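Local coordinates for protein response regulator aspartate phosphatase I (Bacillus subtilis subsp. subtilis, PDB 4I1A) that dephosphorylates the sporulation phosphotransferase Spo0F and induces the mobile element ICEBs1 by inactivating its repressor ImmR, at residues K242-L247 with F267-V272. Numbering follows the deposited sequence.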
ATOM      1  N   LYS A 242     -15.559  -0.696 -11.177  1.00 74.94           N
ATOM      2  CA  LYS A 242     -14.476  -1.645 -11.394  1.00 77.19           C
ATOM      3  C   LYS A 242     -13.701  -1.901 -10.102  1.00 70.53           C
ATOM      4  O   LYS A 242     -13.320  -3.039  -9.825  1.00 72.95           O
ATOM      5  CB  LYS A 242     -13.556  -1.196 -12.539  1.00 74.93           C
ATOM      6  CG  LYS A 242     -14.167  -1.452 -13.918  1.00 82.87           C
ATOM      7  CD  LYS A 242     -13.180  -1.264 -15.067  1.00 85.09           C
ATOM      8  CE  LYS A 242     -13.210   0.163 -15.595  1.00 96.08           C
ATOM      9  NZ  LYS A 242     -12.546   0.282 -16.933  1.00104.11           N
ATOM     10  N   ALA A 243     -13.493  -0.851  -9.310  1.00 61.38           N
ATOM     11  CA  ALA A 243     -12.818  -0.981  -8.018  1.00 59.33           C
ATOM     12  C   ALA A 243     -13.493  -2.052  -7.177  1.00 62.86           C
ATOM     13  O   ALA A 243     -12.843  -2.958  -6.667  1.00 67.15           O
ATOM     14  CB  ALA A 243     -12.798   0.364  -7.270  1.00 55.43           C
ATOM     15  N   SER A 244     -14.812  -1.967  -7.076  1.00 63.76           N
ATOM     16  CA  SER A 244     -15.572  -2.934  -6.300  1.00 61.44           C
ATOM     17  C   SER A 244     -15.506  -4.371  -6.830  1.00 58.50           C
ATOM     18  O   SER A 244     -15.411  -5.314  -6.044  1.00 62.55           O
ATOM     19  CB  SER A 244     -17.022  -2.476  -6.161  1.00 62.35           C
ATOM     20  OG  SER A 244     -17.113  -1.442  -5.202  1.00 64.59           O
ATOM     21  N   GLN A 245     -15.568  -4.542  -8.146  1.00 60.33           N
ATOM     22  CA  GLN A 245     -15.553  -5.888  -8.717  1.00 70.14           C
ATOM     23  C   GLN A 245     -14.208  -6.570  -8.467  1.00 68.13           C
ATOM     24  O   GLN A 245     -14.160  -7.763  -8.163  1.00 69.26           O
ATOM     25  CB  GLN A 245     -15.910  -5.882 -10.208  1.00 77.74           C
ATOM     26  CG  GLN A 245     -15.949  -7.277 -10.853  1.00 99.68           C
ATOM     27  CD  GLN A 245     -16.933  -8.248 -10.184  1.00109.59           C
ATOM     28  OE1 GLN A 245     -18.108  -7.928  -9.977  1.00118.01           O
ATOM     29  NE2 GLN A 245     -16.449  -9.443  -9.855  1.00102.62           N
ATOM     30  N   HIS A 246     -13.119  -5.811  -8.557  1.00 63.10           N
ATOM     31  CA  HIS A 246     -11.808  -6.365  -8.238  1.00 65.01           C
ATOM     32  C   HIS A 246     -11.635  -6.622  -6.738  1.00 64.36           C
ATOM     33  O   HIS A 246     -10.975  -7.582  -6.334  1.00 66.10           O
ATOM     34  CB  HIS A 246     -10.688  -5.474  -8.775  1.00 58.71           C
ATOM     35  CG  HIS A 246     -10.437  -5.641 -10.239  1.00 67.54           C
ATOM     36  ND1 HIS A 246      -9.652  -6.661 -10.745  1.00 66.32           N
ATOM     37  CD2 HIS A 246     -10.867  -4.937 -11.312  1.00 72.20           C
ATOM     38  CE1 HIS A 246      -9.611  -6.569 -12.061  1.00 69.38           C
ATOM     39  NE2 HIS A 246     -10.342  -5.533 -12.434  1.00 71.53           N
ATOM     40  N   LEU A 247     -12.243  -5.770  -5.920  1.00 58.65           N
ATOM     41  CA  LEU A 247     -12.119  -5.877  -4.468  1.00 58.34           C
ATOM     42  C   LEU A 247     -12.864  -7.074  -3.875  1.00 58.30           C
ATOM     43  O   LEU A 247     -12.372  -7.687  -2.930  1.00 58.89           O
ATOM     44  CB  LEU A 247     -12.544  -4.571  -3.780  1.00 56.13           C
ATOM     45  CG  LEU A 247     -11.555  -3.396  -3.896  1.00 49.58           C
ATOM     46  CD1 LEU A 247     -12.252  -2.078  -3.583  1.00 45.01           C
ATOM     47  CD2 LEU A 247     -10.341  -3.583  -2.991  1.00 48.26           C
ATOM     48  N   PHE A 267     -12.111  -2.521   4.207  1.00 45.91           N
ATOM     49  CA  PHE A 267     -12.117  -1.096   4.455  1.00 46.88           C
ATOM     50  C   PHE A 267     -12.296  -0.340   3.143  1.00 50.62           C
ATOM     51  O   PHE A 267     -13.192   0.509   3.015  1.00 53.00           O
ATOM     52  CB  PHE A 267     -10.839  -0.657   5.177  1.00 43.52           C
ATOM     53  CG  PHE A 267     -10.726   0.830   5.322  1.00 49.16           C
ATOM     54  CD1 PHE A 267     -11.316   1.475   6.402  1.00 40.81           C
ATOM     55  CD2 PHE A 267     -10.075   1.597   4.354  1.00 48.75           C
ATOM     56  CE1 PHE A 267     -11.242   2.852   6.533  1.00 42.13           C
ATOM     57  CE2 PHE A 267     -10.001   2.979   4.476  1.00 48.95           C
ATOM     58  CZ  PHE A 267     -10.582   3.608   5.569  1.00 53.98           C
ATOM     59  N   THR A 268     -11.441  -0.664   2.177  1.00 50.82           N
ATOM     60  CA  THR A 268     -11.454  -0.025   0.860  1.00 53.47           C
ATOM     61  C   THR A 268     -12.797  -0.243   0.165  1.00 51.98           C
ATOM     62  O   THR A 268     -13.351   0.671  -0.450  1.00 54.68           O
ATOM     63  CB  THR A 268     -10.296  -0.560  -0.022  1.00 52.07           C
ATOM     64  OG1 THR A 268      -9.084  -0.549   0.744  1.00 51.18           O
ATOM     65  CG2 THR A 268     -10.102   0.296  -1.297  1.00 40.03           C
ATOM     66  N   LEU A 269     -13.325  -1.456   0.286  1.00 54.56           N
ATOM     67  CA  LEU A 269     -14.630  -1.786  -0.267  1.00 55.55           C
ATOM     68  C   LEU A 269     -15.717  -0.910   0.361  1.00 55.14           C
ATOM     69  O   LEU A 269     -16.549  -0.338  -0.347  1.00 62.07           O
ATOM     70  CB  LEU A 269     -14.929  -3.270  -0.038  1.00 59.68           C
ATOM     71  CG  LEU A 269     -16.109  -3.923  -0.762  1.00 60.57           C
ATOM     72  CD1 LEU A 269     -16.155  -3.538  -2.231  1.00 55.93           C
ATOM     73  CD2 LEU A 269     -16.019  -5.432  -0.623  1.00 62.63           C
ATOM     74  N   THR A 270     -15.691  -0.793   1.686  1.00 48.13           N
ATOM     75  CA  THR A 270     -16.668   0.015   2.403  1.00 45.34           C
ATOM     76  C   THR A 270     -16.625   1.449   1.904  1.00 47.28           C
ATOM     77  O   THR A 270     -17.658   2.064   1.603  1.00 47.18           O
ATOM     78  CB  THR A 270     -16.379   0.046   3.925  1.00 47.63           C
ATOM     79  OG1 THR A 270     -16.368  -1.287   4.450  1.00 47.29           O
ATOM     80  CG2 THR A 270     -17.428   0.876   4.657  1.00 44.23           C
ATOM     81  N   TYR A 271     -15.415   1.985   1.833  1.00 45.80           N
ATOM     82  CA  TYR A 271     -15.237   3.373   1.439  1.00 52.23           C
ATOM     83  C   TYR A 271     -15.718   3.613   0.002  1.00 50.73           C
ATOM     84  O   TYR A 271     -16.451   4.571  -0.262  1.00 50.73           O
ATOM     85  CB  TYR A 271     -13.775   3.781   1.607  1.00 49.01           C
ATOM     86  CG  TYR A 271     -13.577   5.266   1.736  1.00 53.65           C
ATOM     87  CD1 TYR A 271     -14.665   6.138   1.749  1.00 52.89           C
ATOM     88  CD2 TYR A 271     -12.303   5.801   1.843  1.00 57.00           C
ATOM     89  CE1 TYR A 271     -14.478   7.505   1.865  1.00 55.81           C
ATOM     90  CE2 TYR A 271     -12.106   7.153   1.961  1.00 63.11           C
ATOM     91  CZ  TYR A 271     -13.192   8.002   1.971  1.00 63.27           C
ATOM     92  OH  TYR A 271     -12.972   9.349   2.085  1.00 76.86           O
ATOM     93  N   VAL A 272     -15.307   2.732  -0.911  1.00 49.31           N
ATOM     94  CA  VAL A 272     -15.715   2.817  -2.309  1.00 58.05           C
ATOM     95  C   VAL A 272     -17.242   2.875  -2.469  1.00 55.08           C
ATOM     96  O   VAL A 272     -17.770   3.680  -3.243  1.00 61.22           O
ATOM     97  CB  VAL A 272     -15.112   1.652  -3.136  1.00 55.78           C
ATOM     98  CG1 VAL A 272     -15.897   1.405  -4.413  1.00 51.24           C
ATOM     99  CG2 VAL A 272     -13.658   1.935  -3.441  1.00 54.07           C
TER
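Leu-247 and Val-272 carry a small apolar seam between helices 240-257 and 261-275, a worked example of consecutive antiparallel helices packing in a tetratricopeptide-repeat protein. The segment axes approach to 9.8 Å, with 153° between their directions. CD1 of Leu-247 reaches the backbone around Leu-269. The side chains of Leu-247 and Thr-268 cross at about a right angle, and Leu-247 CD1 lies 3.9 Å from Thr-268 CG2. The same Leu-247 methyl is 4.3 Å from Val-272 CG2, which also faces Ala-243 CB at 4.2 Å. Leu-269 starts out to one side; chi1 -168° puts CG anti to the backbone N, and chi2 45° then places CD1, 4.1 Å from Leu-247 CB. Ala-243, Leu-247, Leu-269 and Val-272, all buried, form the packed part.

At the more open borders, the partly exposed Ser-244 and Thr-268 carry hydroxyls as well as carbon. Thr-268 offers its methyl to the seam, while OG1 is hydrogen-bonded to Lys-264 O within its own helix. Ser-244 OG lies 3.2 Å from Val-272 CG1 and is hydrogen-bonded to the carboxylate of Glu-273, one residue beyond the segment. With no hydrogen bond joining the two segments directly, their cohesion rests on methyl packing, and a polar link between the helices, Ser-244 to Glu-273, falls at its border.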